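Local coordinates for putative cytoplasmic protein (Salmonella enterica subsp. enterica serovar Typhimurium, PDB 4J32) that probably cleaves peptidoglycan as the type VI secretion amidase effector Tae4, a papain-like NlpC/P60 cysteine peptidase held here in complex with its immunity protein Tai4, at residues R16-A22 / L170-P174; A22-F26 / T141-I147; V93-I97 / A136-V140; V127-W133 / F163-T169. All blocks are in the same frame, centred on the assembly; numbering follows the deposited sequence.

Contact 1 (R16-A22 / L170-P174); sequences RPSFNEA and LWILP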
loop_
_atom_site.group_PDB
_atom_site.type_symbol
_atom_site.label_atom_id
_atom_site.label_comp_id
_atom_site.label_asym_id
_atom_site.label_seq_id
_atom_site.Cartn_x
_atom_site.Cartn_y
_atom_site.Cartn_z
ATOM N N ARG A 16 -4.854 -39.787 23.087
ATOM C CA ARG A 16 -4.183 -38.499 22.907
ATOM C C ARG A 16 -2.664 -38.679 22.863
ATOM O O ARG A 16 -2.162 -39.612 23.480
ATOM C CB ARG A 16 -4.535 -37.562 24.075
ATOM C CG ARG A 16 -6.004 -37.229 24.168
ATOM C CD ARG A 16 -6.255 -36.140 25.173
ATOM N NE ARG A 16 -7.689 -35.842 25.295
ATOM C CZ ARG A 16 -8.233 -35.250 26.350
ATOM N NH1 ARG A 16 -7.469 -34.903 27.386
ATOM N NH2 ARG A 16 -9.554 -35.049 26.394
ATOM N N PRO A 17 -1.939 -37.761 22.175
ATOM C CA PRO A 17 -0.453 -37.776 22.166
ATOM C C PRO A 17 0.081 -37.747 23.594
ATOM O O PRO A 17 -0.497 -37.057 24.446
ATOM C CB PRO A 17 -0.078 -36.442 21.493
ATOM C CG PRO A 17 -1.309 -35.926 20.836
ATOM C CD PRO A 17 -2.501 -36.649 21.385
ATOM N N SER A 18 1.177 -38.449 23.866
ATOM C CA SER A 18 1.803 -38.320 25.188
ATOM C C SER A 18 2.365 -36.920 25.329
ATOM O O SER A 18 2.799 -36.316 24.349
ATOM C CB SER A 18 2.899 -39.360 25.426
ATOM O OG SER A 18 4.101 -39.011 24.791
ATOM N N PHE A 19 2.318 -36.388 26.541
ATOM C CA PHE A 19 2.824 -35.034 26.747
ATOM C C PHE A 19 4.294 -34.965 26.298
ATOM O O PHE A 19 4.694 -34.054 25.571
ATOM C CB PHE A 19 2.739 -34.601 28.218
ATOM C CG PHE A 19 3.466 -33.307 28.473
ATOM C CD1 PHE A 19 2.871 -32.094 28.152
ATOM C CD2 PHE A 19 4.802 -33.328 28.918
ATOM C CE1 PHE A 19 3.588 -30.887 28.316
ATOM C CE2 PHE A 19 5.504 -32.150 29.094
ATOM C CZ PHE A 19 4.894 -30.926 28.792
ATOM N N ASN A 20 5.090 -35.921 26.774
ATOM C CA ASN A 20 6.538 -35.903 26.478
ATOM C C ASN A 20 6.827 -35.906 24.987
ATOM O O ASN A 20 7.672 -35.136 24.511
ATOM C CB ASN A 20 7.249 -37.081 27.148
ATOM C CG ASN A 20 7.483 -36.835 28.626
ATOM O OD1 ASN A 20 7.771 -35.701 29.030
ATOM N ND2 ASN A 20 7.346 -37.882 29.443
ATOM N N GLU A 21 6.124 -36.759 24.235
ATOM C CA GLU A 21 6.363 -36.786 22.777
ATOM C C GLU A 21 5.885 -35.500 22.090
ATOM O O GLU A 21 6.487 -35.050 21.117
ATOM C CB GLU A 21 5.704 -37.990 22.124
ATOM C CG GLU A 21 6.321 -39.314 22.495
ATOM C CD GLU A 21 5.559 -40.453 21.873
ATOM O OE1 GLU A 21 4.614 -40.929 22.531
ATOM O OE2 GLU A 21 5.904 -40.848 20.727
ATOM N N ALA A 22 4.784 -34.937 22.573
ATOM C CA ALA A 22 4.252 -33.694 21.992
ATOM C C ALA A 22 5.205 -32.533 22.217
ATOM O O ALA A 22 5.459 -31.750 21.305
ATOM C CB ALA A 22 2.879 -33.386 22.587
ATOM N N LEU A 170 -8.002 -26.311 28.197
ATOM C CA LEU A 170 -6.896 -27.250 28.240
ATOM C C LEU A 170 -7.386 -28.688 28.014
ATOM O O LEU A 170 -8.360 -29.140 28.640
ATOM C CB LEU A 170 -6.151 -27.128 29.583
ATOM C CG LEU A 170 -4.894 -28.019 29.756
ATOM C CD1 LEU A 170 -3.683 -27.471 29.005
ATOM C CD2 LEU A 170 -4.570 -28.201 31.241
ATOM N N TRP A 171 -6.721 -29.387 27.085
ATOM C CA TRP A 171 -6.853 -30.850 26.982
ATOM C C TRP A 171 -5.581 -31.446 27.564
ATOM O O TRP A 171 -4.499 -31.218 27.036
ATOM C CB TRP A 171 -6.962 -31.292 25.515
ATOM C CG TRP A 171 -8.317 -31.035 24.891
ATOM C CD1 TRP A 171 -9.416 -31.823 24.986
ATOM C CD2 TRP A 171 -8.688 -29.919 24.078
ATOM N NE1 TRP A 171 -10.471 -31.259 24.291
ATOM C CE2 TRP A 171 -10.040 -30.102 23.704
ATOM C CE3 TRP A 171 -8.010 -28.794 23.624
ATOM C CZ2 TRP A 171 -10.734 -29.183 22.903
ATOM C CZ3 TRP A 171 -8.701 -27.872 22.817
ATOM C CH2 TRP A 171 -10.050 -28.082 22.466
ATOM N N ILE A 172 -5.718 -32.192 28.654
ATOM C CA ILE A 172 -4.547 -32.796 29.304
ATOM C C ILE A 172 -3.922 -33.861 28.406
ATOM O O ILE A 172 -4.638 -34.704 27.815
ATOM C CB ILE A 172 -4.936 -33.391 30.694
ATOM C CG1 ILE A 172 -5.287 -32.251 31.671
ATOM C CG2 ILE A 172 -3.847 -34.302 31.239
ATOM C CD1 ILE A 172 -5.813 -32.737 33.023
ATOM N N LEU A 173 -2.598 -33.826 28.297
ATOM C CA LEU A 173 -1.847 -34.895 27.634
ATOM C C LEU A 173 -1.150 -35.766 28.675
ATOM O O LEU A 173 -0.542 -35.238 29.604
ATOM C CB LEU A 173 -0.836 -34.318 26.613
ATOM C CG LEU A 173 -1.389 -33.511 25.412
ATOM C CD1 LEU A 173 -0.218 -33.094 24.489
ATOM C CD2 LEU A 173 -2.419 -34.313 24.614
ATOM N N PRO A 174 -1.263 -37.108 28.535
ATOM C CA PRO A 174 -0.850 -38.020 29.595
ATOM C C PRO A 174 0.666 -38.199 29.727
ATOM O O PRO A 174 1.434 -37.965 28.785
ATOM C CB PRO A 174 -1.498 -39.346 29.172
ATOM C CG PRO A 174 -1.483 -39.283 27.683
ATOM C CD PRO A 174 -1.822 -37.836 27.376
ATOM O OXT PRO A 174 1.124 -38.628 30.802
#

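Contact 2 (A22-F26 / T141-I147); sequences AWLAF and TLWNGSI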
loop_
_atom_site.group_PDB
_atom_site.type_symbol
_atom_site.label_atom_id
_atom_site.label_comp_id
_atom_site.label_asym_id
_atom_site.label_seq_id
_atom_site.Cartn_x
_atom_site.Cartn_y
_atom_site.Cartn_z
ATOM N N ALA A 22 4.784 -34.937 22.573
ATOM C CA ALA A 22 4.252 -33.694 21.992
ATOM C C ALA A 22 5.205 -32.533 22.217
ATOM O O ALA A 22 5.459 -31.750 21.305
ATOM C CB ALA A 22 2.879 -33.386 22.587
ATOM N N TRP A 23 5.763 -32.454 23.425
ATOM C CA TRP A 23 6.674 -31.367 23.821
ATOM C C TRP A 23 7.974 -31.447 23.036
ATOM O O TRP A 23 8.496 -30.416 22.547
ATOM C CB TRP A 23 6.952 -31.448 25.326
ATOM C CG TRP A 23 7.548 -30.178 25.933
ATOM C CD1 TRP A 23 8.869 -29.946 26.229
ATOM C CD2 TRP A 23 6.836 -28.983 26.307
ATOM N NE1 TRP A 23 9.020 -28.694 26.779
ATOM C CE2 TRP A 23 7.791 -28.080 26.841
ATOM C CE3 TRP A 23 5.480 -28.599 26.274
ATOM C CZ2 TRP A 23 7.440 -26.798 27.317
ATOM C CZ3 TRP A 23 5.129 -27.315 26.756
ATOM C CH2 TRP A 23 6.116 -26.441 27.275
ATOM N N LEU A 24 8.506 -32.667 22.906
ATOM C CA LEU A 24 9.684 -32.891 22.082
ATOM C C LEU A 24 9.434 -32.467 20.629
ATOM O O LEU A 24 10.272 -31.808 19.996
ATOM C CB LEU A 24 10.062 -34.390 22.141
ATOM C CG LEU A 24 11.229 -34.956 21.351
ATOM C CD1 LEU A 24 11.563 -36.334 21.955
ATOM C CD2 LEU A 24 10.955 -35.074 19.842
ATOM N N ALA A 25 8.319 -32.896 20.069
ATOM C CA ALA A 25 8.050 -32.608 18.649
ATOM C C ALA A 25 7.893 -31.084 18.430
ATOM O O ALA A 25 8.423 -30.517 17.479
ATOM C CB ALA A 25 6.782 -33.338 18.192
ATOM N N PHE A 26 7.191 -30.431 19.348
ATOM C CA PHE A 26 6.995 -28.967 19.251
ATOM C C PHE A 26 8.329 -28.224 19.152
ATOM O O PHE A 26 8.476 -27.303 18.335
ATOM C CB PHE A 26 6.172 -28.435 20.426
ATOM C CG PHE A 26 5.674 -27.000 20.209
ATOM C CD1 PHE A 26 4.384 -26.761 19.749
ATOM C CD2 PHE A 26 6.543 -25.918 20.409
ATOM C CE1 PHE A 26 3.924 -25.440 19.532
ATOM C CE2 PHE A 26 6.101 -24.584 20.185
ATOM C CZ PHE A 26 4.803 -24.367 19.738
ATOM N N THR A 141 -1.296 -23.768 21.619
ATOM C CA THR A 141 0.092 -24.177 21.891
ATOM C C THR A 141 0.126 -25.303 22.945
ATOM O O THR A 141 -0.924 -25.813 23.331
ATOM C CB THR A 141 0.991 -22.962 22.293
ATOM O OG1 THR A 141 2.381 -23.336 22.256
ATOM C CG2 THR A 141 0.622 -22.420 23.641
ATOM N N LEU A 142 1.325 -25.695 23.374
ATOM C CA LEU A 142 1.450 -26.644 24.475
ATOM C C LEU A 142 1.782 -25.900 25.751
ATOM O O LEU A 142 2.331 -24.792 25.722
ATOM C CB LEU A 142 2.540 -27.694 24.189
ATOM C CG LEU A 142 2.349 -28.504 22.901
ATOM C CD1 LEU A 142 3.484 -29.484 22.817
ATOM C CD2 LEU A 142 1.023 -29.245 22.911
ATOM N N TRP A 143 1.425 -26.522 26.866
ATOM C CA TRP A 143 1.565 -25.945 28.190
ATOM C C TRP A 143 2.067 -27.049 29.104
ATOM O O TRP A 143 1.480 -28.147 29.143
ATOM C CB TRP A 143 0.185 -25.401 28.638
ATOM C CG TRP A 143 0.075 -25.032 30.084
ATOM C CD1 TRP A 143 -0.492 -25.785 31.084
ATOM C CD2 TRP A 143 0.536 -23.826 30.704
ATOM N NE1 TRP A 143 -0.419 -25.105 32.288
ATOM C CE2 TRP A 143 0.203 -23.904 32.078
ATOM C CE3 TRP A 143 1.175 -22.672 30.226
ATOM C CZ2 TRP A 143 0.509 -22.880 32.983
ATOM C CZ3 TRP A 143 1.477 -21.657 31.127
ATOM C CH2 TRP A 143 1.137 -21.768 32.487
ATOM N N ASN A 144 3.149 -26.788 29.837
ATOM C CA ASN A 144 3.722 -27.847 30.677
ATOM C C ASN A 144 3.406 -27.720 32.170
ATOM O O ASN A 144 4.075 -28.350 33.007
ATOM C CB ASN A 144 5.241 -27.951 30.451
ATOM C CG ASN A 144 5.998 -26.798 31.088
ATOM O OD1 ASN A 144 5.390 -25.851 31.603
ATOM N ND2 ASN A 144 7.327 -26.869 31.055
ATOM N N GLY A 145 2.397 -26.913 32.506
ATOM C CA GLY A 145 2.060 -26.623 33.903
ATOM C C GLY A 145 2.644 -25.320 34.434
ATOM O O GLY A 145 2.225 -24.825 35.480
ATOM N N SER A 146 3.613 -24.772 33.704
ATOM C CA SER A 146 4.338 -23.564 34.096
ATOM C C SER A 146 4.466 -22.544 32.964
ATOM O O SER A 146 4.375 -21.343 33.206
ATOM C CB SER A 146 5.760 -23.925 34.543
ATOM O OG SER A 146 5.732 -24.847 35.608
ATOM N N ILE A 147 4.715 -23.017 31.741
ATOM C CA ILE A 147 5.056 -22.140 30.599
ATOM C C ILE A 147 4.508 -22.760 29.314
ATOM O O ILE A 147 4.261 -23.974 29.273
ATOM C CB ILE A 147 6.608 -21.932 30.417
ATOM C CG1 ILE A 147 7.318 -23.276 30.127
ATOM C CG2 ILE A 147 7.221 -21.191 31.609
ATOM C CD1 ILE A 147 8.740 -23.167 29.535
#

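Contact 3 (V93-I97 / A136-V140); sequences VNDMI and ARGHV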
loop_
_atom_site.group_PDB
_atom_site.type_symbol
_atom_site.label_atom_id
_atom_site.label_comp_id
_atom_site.label_asym_id
_atom_site.label_seq_id
_atom_site.Cartn_x
_atom_site.Cartn_y
_atom_site.Cartn_z
ATOM N N VAL A 93 -5.441 -20.683 12.404
ATOM C CA VAL A 93 -5.660 -20.813 13.841
ATOM C C VAL A 93 -7.079 -21.276 14.147
ATOM O O VAL A 93 -7.267 -22.231 14.906
ATOM C CB VAL A 93 -5.361 -19.491 14.583
ATOM C CG1 VAL A 93 -5.726 -19.640 16.097
ATOM C CG2 VAL A 93 -3.854 -19.164 14.420
ATOM N N ASN A 94 -8.072 -20.642 13.529
ATOM C CA ASN A 94 -9.466 -20.973 13.792
ATOM C C ASN A 94 -9.738 -22.450 13.446
ATOM O O ASN A 94 -10.510 -23.133 14.130
ATOM C CB ASN A 94 -10.404 -20.033 13.021
ATOM C CG ASN A 94 -10.704 -18.727 13.779
ATOM O OD1 ASN A 94 -10.450 -18.616 14.991
ATOM N ND2 ASN A 94 -11.297 -17.738 13.071
ATOM N N ASP A 95 -9.114 -22.915 12.360
ATOM C CA ASP A 95 -9.277 -24.302 11.909
ATOM C C ASP A 95 -8.626 -25.274 12.878
ATOM O O ASP A 95 -9.207 -26.307 13.201
ATOM C CB ASP A 95 -8.702 -24.524 10.496
ATOM C CG ASP A 95 -9.643 -24.054 9.401
ATOM O OD1 ASP A 95 -10.816 -23.682 9.698
ATOM O OD2 ASP A 95 -9.214 -24.064 8.229
ATOM N N MET A 96 -7.453 -24.924 13.383
ATOM C CA MET A 96 -6.758 -25.800 14.325
ATOM C C MET A 96 -7.564 -25.924 15.601
ATOM O O MET A 96 -7.720 -27.033 16.147
ATOM C CB MET A 96 -5.343 -25.302 14.642
ATOM C CG MET A 96 -4.638 -26.132 15.748
ATOM S SD MET A 96 -4.570 -27.929 15.471
ATOM C CE MET A 96 -3.587 -28.081 13.979
ATOM N N ILE A 97 -8.102 -24.799 16.066
ATOM C CA ILE A 97 -8.968 -24.808 17.252
ATOM C C ILE A 97 -10.171 -25.735 17.041
ATOM O O ILE A 97 -10.465 -26.595 17.901
ATOM C CB ILE A 97 -9.413 -23.374 17.637
ATOM C CG1 ILE A 97 -8.189 -22.588 18.113
ATOM C CG2 ILE A 97 -10.460 -23.435 18.781
ATOM C CD1 ILE A 97 -8.440 -21.077 18.349
ATOM N N ALA A 136 -5.764 -12.745 14.256
ATOM C CA ALA A 136 -6.281 -14.007 14.802
ATOM C C ALA A 136 -7.206 -13.755 15.984
ATOM O O ALA A 136 -7.153 -12.698 16.608
ATOM C CB ALA A 136 -5.129 -14.943 15.221
ATOM N N ARG A 137 -8.039 -14.747 16.280
ATOM C CA ARG A 137 -8.977 -14.678 17.398
ATOM C C ARG A 137 -8.378 -15.355 18.628
ATOM O O ARG A 137 -8.995 -15.389 19.691
ATOM C CB ARG A 137 -10.287 -15.392 17.032
ATOM C CG ARG A 137 -11.233 -14.664 16.076
ATOM C CD ARG A 137 -11.802 -13.446 16.708
ATOM N NE ARG A 137 -10.898 -12.351 16.382
ATOM C CZ ARG A 137 -10.731 -11.258 17.107
ATOM N NH1 ARG A 137 -11.385 -11.073 18.245
ATOM N NH2 ARG A 137 -9.861 -10.369 16.691
ATOM N N GLY A 138 -7.197 -15.935 18.484
ATOM C CA GLY A 138 -6.652 -16.713 19.586
ATOM C C GLY A 138 -5.366 -17.397 19.224
ATOM O O GLY A 138 -4.745 -17.063 18.210
ATOM N N HIS A 139 -4.970 -18.349 20.067
ATOM C CA HIS A 139 -3.676 -19.017 19.929
ATOM C C HIS A 139 -3.859 -20.446 20.436
ATOM O O HIS A 139 -4.730 -20.696 21.285
ATOM C CB HIS A 139 -2.608 -18.299 20.769
ATOM C CG HIS A 139 -1.205 -18.611 20.345
ATOM N ND1 HIS A 139 -0.675 -18.181 19.147
ATOM C CD2 HIS A 139 -0.228 -19.322 20.958
ATOM C CE1 HIS A 139 0.573 -18.609 19.042
ATOM N NE2 HIS A 139 0.865 -19.312 20.127
ATOM N N VAL A 140 -3.070 -21.361 19.886
ATOM C CA VAL A 140 -3.069 -22.777 20.288
ATOM C C VAL A 140 -1.616 -23.175 20.471
ATOM O O VAL A 140 -0.791 -22.937 19.574
ATOM C CB VAL A 140 -3.605 -23.741 19.189
ATOM C CG1 VAL A 140 -3.933 -25.131 19.799
ATOM C CG2 VAL A 140 -4.782 -23.173 18.439
HETATM O O HOH W 1 -8.398 -16.830 14.483
#

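Contact 4 (V127-W133 / F163-T169); sequences VVKGHGW and FVPEVGT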
loop_
_atom_site.group_PDB
_atom_site.type_symbol
_atom_site.label_atom_id
_atom_site.label_comp_id
_atom_site.label_asym_id
_atom_site.label_seq_id
_atom_site.Cartn_x
_atom_site.Cartn_y
_atom_site.Cartn_z
ATOM N N VAL A 127 -5.699 -23.813 24.394
ATOM C CA VAL A 127 -6.250 -22.844 23.464
ATOM C C VAL A 127 -6.680 -21.641 24.270
ATOM O O VAL A 127 -7.317 -21.792 25.314
ATOM C CB VAL A 127 -7.491 -23.415 22.692
ATOM C CG1 VAL A 127 -8.224 -22.309 21.897
ATOM C CG2 VAL A 127 -7.046 -24.545 21.755
ATOM N N VAL A 128 -6.301 -20.444 23.808
ATOM C CA VAL A 128 -6.821 -19.212 24.379
ATOM C C VAL A 128 -7.479 -18.406 23.259
ATOM O O VAL A 128 -6.870 -18.194 22.203
ATOM C CB VAL A 128 -5.702 -18.396 25.079
ATOM C CG1 VAL A 128 -6.272 -17.191 25.793
ATOM C CG2 VAL A 128 -4.899 -19.280 26.057
ATOM N N LYS A 129 -8.725 -18.010 23.467
ATOM C CA LYS A 129 -9.402 -17.108 22.547
ATOM C C LYS A 129 -9.557 -15.782 23.271
ATOM O O LYS A 129 -9.812 -15.738 24.487
ATOM C CB LYS A 129 -10.769 -17.646 22.132
ATOM C CG LYS A 129 -10.717 -18.898 21.230
ATOM C CD LYS A 129 -12.148 -19.430 21.049
ATOM C CE LYS A 129 -12.222 -20.689 20.165
ATOM N NZ LYS A 129 -13.288 -21.667 20.676
ATOM N N GLY A 130 -9.408 -14.690 22.536
ATOM C CA GLY A 130 -9.587 -13.385 23.146
ATOM C C GLY A 130 -9.571 -12.283 22.111
ATOM O O GLY A 130 -9.508 -12.549 20.896
ATOM N N HIS A 131 -9.550 -11.050 22.590
ATOM C CA HIS A 131 -9.510 -9.898 21.695
ATOM C C HIS A 131 -8.219 -9.091 21.802
ATOM O O HIS A 131 -7.489 -9.180 22.794
ATOM C CB HIS A 131 -10.732 -9.007 21.924
ATOM C CG HIS A 131 -10.835 -8.432 23.307
ATOM N ND1 HIS A 131 -11.547 -9.043 24.316
ATOM C CD2 HIS A 131 -10.357 -7.278 23.834
ATOM C CE1 HIS A 131 -11.492 -8.299 25.408
ATOM N NE2 HIS A 131 -10.782 -7.217 25.140
ATOM N N GLY A 132 -7.940 -8.290 20.778
ATOM C CA GLY A 132 -6.775 -7.413 20.807
ATOM C C GLY A 132 -5.736 -7.715 19.738
ATOM O O GLY A 132 -4.858 -6.880 19.485
ATOM N N TRP A 133 -5.840 -8.877 19.101
ATOM C CA TRP A 133 -4.939 -9.228 17.997
ATOM C C TRP A 133 -5.601 -9.008 16.654
ATOM O O TRP A 133 -6.778 -9.294 16.476
ATOM C CB TRP A 133 -4.477 -10.680 18.054
ATOM C CG TRP A 133 -3.412 -10.969 19.065
ATOM C CD1 TRP A 133 -2.544 -10.083 19.655
ATOM C CD2 TRP A 133 -3.091 -12.261 19.582
ATOM N NE1 TRP A 133 -1.692 -10.768 20.508
ATOM C CE2 TRP A 133 -2.017 -12.100 20.485
ATOM C CE3 TRP A 133 -3.610 -13.545 19.362
ATOM C CZ2 TRP A 133 -1.452 -13.185 21.187
ATOM C CZ3 TRP A 133 -3.056 -14.622 20.064
ATOM C CH2 TRP A 133 -1.979 -14.428 20.961
ATOM N N PHE A 163 -3.200 -8.468 23.976
ATOM C CA PHE A 163 -4.176 -9.547 23.906
ATOM C C PHE A 163 -4.908 -9.695 25.248
ATOM O O PHE A 163 -4.264 -9.789 26.293
ATOM C CB PHE A 163 -3.465 -10.843 23.562
ATOM C CG PHE A 163 -4.384 -11.998 23.338
ATOM C CD1 PHE A 163 -5.258 -12.008 22.255
ATOM C CD2 PHE A 163 -4.373 -13.084 24.214
ATOM C CE1 PHE A 163 -6.095 -13.091 22.035
ATOM C CE2 PHE A 163 -5.211 -14.177 24.004
ATOM C CZ PHE A 163 -6.077 -14.178 22.911
ATOM N N VAL A 164 -6.241 -9.668 25.211
ATOM C CA VAL A 164 -7.073 -9.889 26.414
ATOM C C VAL A 164 -7.775 -11.250 26.299
ATOM O O VAL A 164 -8.728 -11.391 25.542
ATOM C CB VAL A 164 -8.116 -8.781 26.612
ATOM C CG1 VAL A 164 -9.003 -9.070 27.856
ATOM C CG2 VAL A 164 -7.439 -7.405 26.734
ATOM N N PRO A 165 -7.288 -12.260 27.040
ATOM C CA PRO A 165 -7.881 -13.601 26.986
ATOM C C PRO A 165 -9.336 -13.585 27.507
ATOM O O PRO A 165 -9.615 -12.991 28.554
ATOM C CB PRO A 165 -6.987 -14.438 27.925
ATOM C CG PRO A 165 -5.774 -13.581 28.212
ATOM C CD PRO A 165 -6.150 -12.170 27.974
ATOM N N GLU A 166 -10.240 -14.192 26.741
ATOM C CA GLU A 166 -11.655 -14.323 27.130
ATOM C C GLU A 166 -11.940 -15.733 27.670
ATOM O O GLU A 166 -12.616 -15.897 28.690
ATOM C CB GLU A 166 -12.558 -14.072 25.915
ATOM C CG GLU A 166 -12.583 -12.641 25.390
ATOM C CD GLU A 166 -12.794 -12.592 23.882
ATOM O OE1 GLU A 166 -12.553 -13.624 23.179
ATOM O OE2 GLU A 166 -13.145 -11.507 23.391
ATOM N N VAL A 167 -11.444 -16.748 26.953
ATOM C CA VAL A 167 -11.646 -18.156 27.345
ATOM C C VAL A 167 -10.370 -18.971 27.118
ATOM O O VAL A 167 -9.729 -18.857 26.065
ATOM C CB VAL A 167 -12.804 -18.851 26.561
ATOM C CG1 VAL A 167 -13.206 -20.183 27.246
ATOM C CG2 VAL A 167 -14.013 -17.951 26.395
ATOM N N GLY A 168 -10.002 -19.790 28.104
ATOM C CA GLY A 168 -8.865 -20.698 27.973
ATOM C C GLY A 168 -9.326 -22.124 28.190
ATOM O O GLY A 168 -10.093 -22.386 29.112
ATOM N N THR A 169 -8.840 -23.035 27.349
ATOM C CA THR A 169 -9.277 -24.428 27.342
ATOM C C THR A 169 -8.034 -25.312 27.317
ATOM O O THR A 169 -7.124 -25.085 26.512
ATOM C CB THR A 169 -10.130 -24.704 26.073
ATOM O OG1 THR A 169 -11.256 -23.825 26.062
ATOM C CG2 THR A 169 -10.627 -26.168 25.997
HETATM O O HOH W 2 -12.025 -14.381 20.171
#

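Contact 1 (R16-A22 / L170-P174)
R16 reaches alongside the chain end with chi1 in m and chi2 and chi3 both t, an extended form that carries its guanidinium to the end of strand 164-172. There R16 NH1 donates to I172 O (2.9 Å, 153° at the hydrogen), with the carbonyl near the guanidinium plane, while W171 CD1 lies over a guanidinium face, 3.5 Å from R16 NH2. A salt bridge to D108 and a hydrogen bond to the carbonyl of M104 also hold the guanidinium; the indole NH of W171 goes to the carbonyl of G105.

L173, in the mt rotamer, points toward 16-22 and fills the turn into the helix: its CD2 is 4.0 Å from P17 CD, its CD1 3.6 Å from A22 CB, and its CB 3.9 Å from F19 CB. F19 CB points sideways, and chi1 t carries the ring on to N144 and W23. F19 N donates almost straight to P174 O (2.9 Å, 173°), part of the terminal carboxylate.

At S18, chi1 p brings S18 OG within 3.1 Å of E21 N, and S18 OG donates to E21 OE1 at 3.0 Å. This is a serine N-cap, here opening helix 19-28 where the first modelled residues meet the C-terminus.

Contact 2 (A22-F26 / T141-I147)
T141 OG1, on strand 138-143, lies 3.6 Å from F26 CZ. L142 follows with its CA-to-CB bond toward the helix, and its CD1 lies 4.0 Å from A22 CB, 3.4 Å from A22 O and 3.7 Å from F26 CB. L142 CB also meets W23 CZ3 at 3.7 Å. W143 points away, its indole NH bonded to the carbonyl of F119, but W143 N lies 3.8 Å from W23 CZ3.

N144 CB, in the following turn, sits over the six-membered ring of W23, 3.9 Å from the centroid and 21° off the normal, a CH-pi contact. N144 OD1 accepts from S146 N (3.0 Å), an Asx turn around G145, and from I147 N (2.9 Å), completing an Asx motif. I147 O lies 3.7 Å from W23 CH2.

The axes of segments 22-26 and 141-143 approach to 9.6 Å and cross at -132°. Lacking hydrogen bonds between them, the segments hold by van der Waals packing, partly against polar atoms, and one CH-pi contact, while N144 organises the turn.

Contact 3 (V93-I97 / A136-V140)
V140 overlaps one flank of helix 93-103: its CG2 lies 3.5 Å from I97 CG1, 4.0 Å from M96 CG and 4.3 Å from V93 CG1. With 68 Å² covered, V140 gives up the most surface here. V93, chi1 t, extends the packing back to the strand start and the loop before it: V93 CG1 rests on the carbonyl oxygen G138 O at 3.5 Å, and V93 CG2 is 4.5 Å from A136 CB. The segment axes run 8.3 Å apart and cross at 56°, so the helix lies obliquely over the strand.

Toward R137 the contact turns polar. One water accepts from R137 N (2.8 Å) and donates weakly to N94 OD1 (2.8 Å). R137 forms a salt bridge with E2 of the Tai4 chain, and E45 of that chain accepts from the backbone N of V93 and N94, at the helix start. H139 points away and bonds D150, a His-carboxylate pair that may belong to the papain-like active site.

The chemistry thus divides: aliphatic contacts bury the helix against the sheet, while the hydrated, charged end is engaged by the immunity protein.

Contact 4 (V127-W133 / F163-T169)
Seven backbone hydrogen bonds join these antiparallel strands. V127 and T169 form a hydrogen-bonded pair (V127 N to T169 O 2.9 Å; T169 N to V127 O 2.8 Å), as do H131 and V164 (V164 N to H131 O 2.8 Å, 180°; H131 N to V164 O 3.1 Å). Between them K129 O accepts from both E166 N (2.8 Å) and V167 N (3.1 Å), while K129 N donates to V167 O at 2.9 Å. Two residues thus face one, a classic beta bulge, and the register shifts by one. Across the bulge H131 ND1 donates to E166 OE2 (3.1 Å).

Packing then flanks the ladder. V164 CB sits over the H131 imidazole, 3.7 Å from its centroid. The F163 ring stacks face-to-face on the W133 six-membered ring, centroids 3.9 Å apart and planes at 20°, and F163 CE2 meets V128 CG1 at 3.7 Å. G130 leaves room for that ring, as an ideal CB would clash with F163 CZ.

Pairing of central strands of the sheet therefore rests on main-chain bonds, with aromatic stacking and a His-carboxylate bond securing the more open, irregular end.

All four contacts reach the four-stranded antiparallel sheet. Contacts 2 and 3 are mainly buried and set helices 19-28 and 93-103 against successive parts of strand 138-143, on opposite sides of the chain's centre; both rely on apolar contacts. Contacts 1 and 4 are only partly buried and divide strand 164-172 between them: main-chain pairing dominates contact 4, whereas contact 1 joins the N-terminal region to the C-terminus by R16 on the I172 carbonyl, F19 N on the terminal carboxylate, and packing of L173. A22 belongs to contacts 1 and 2, which touch where F19 CZ lies 3.4 Å from N144 CB. Contacts 3 and 4 meet through H139 N and V128 O (2.9 Å), and both have residues reached by Tai4.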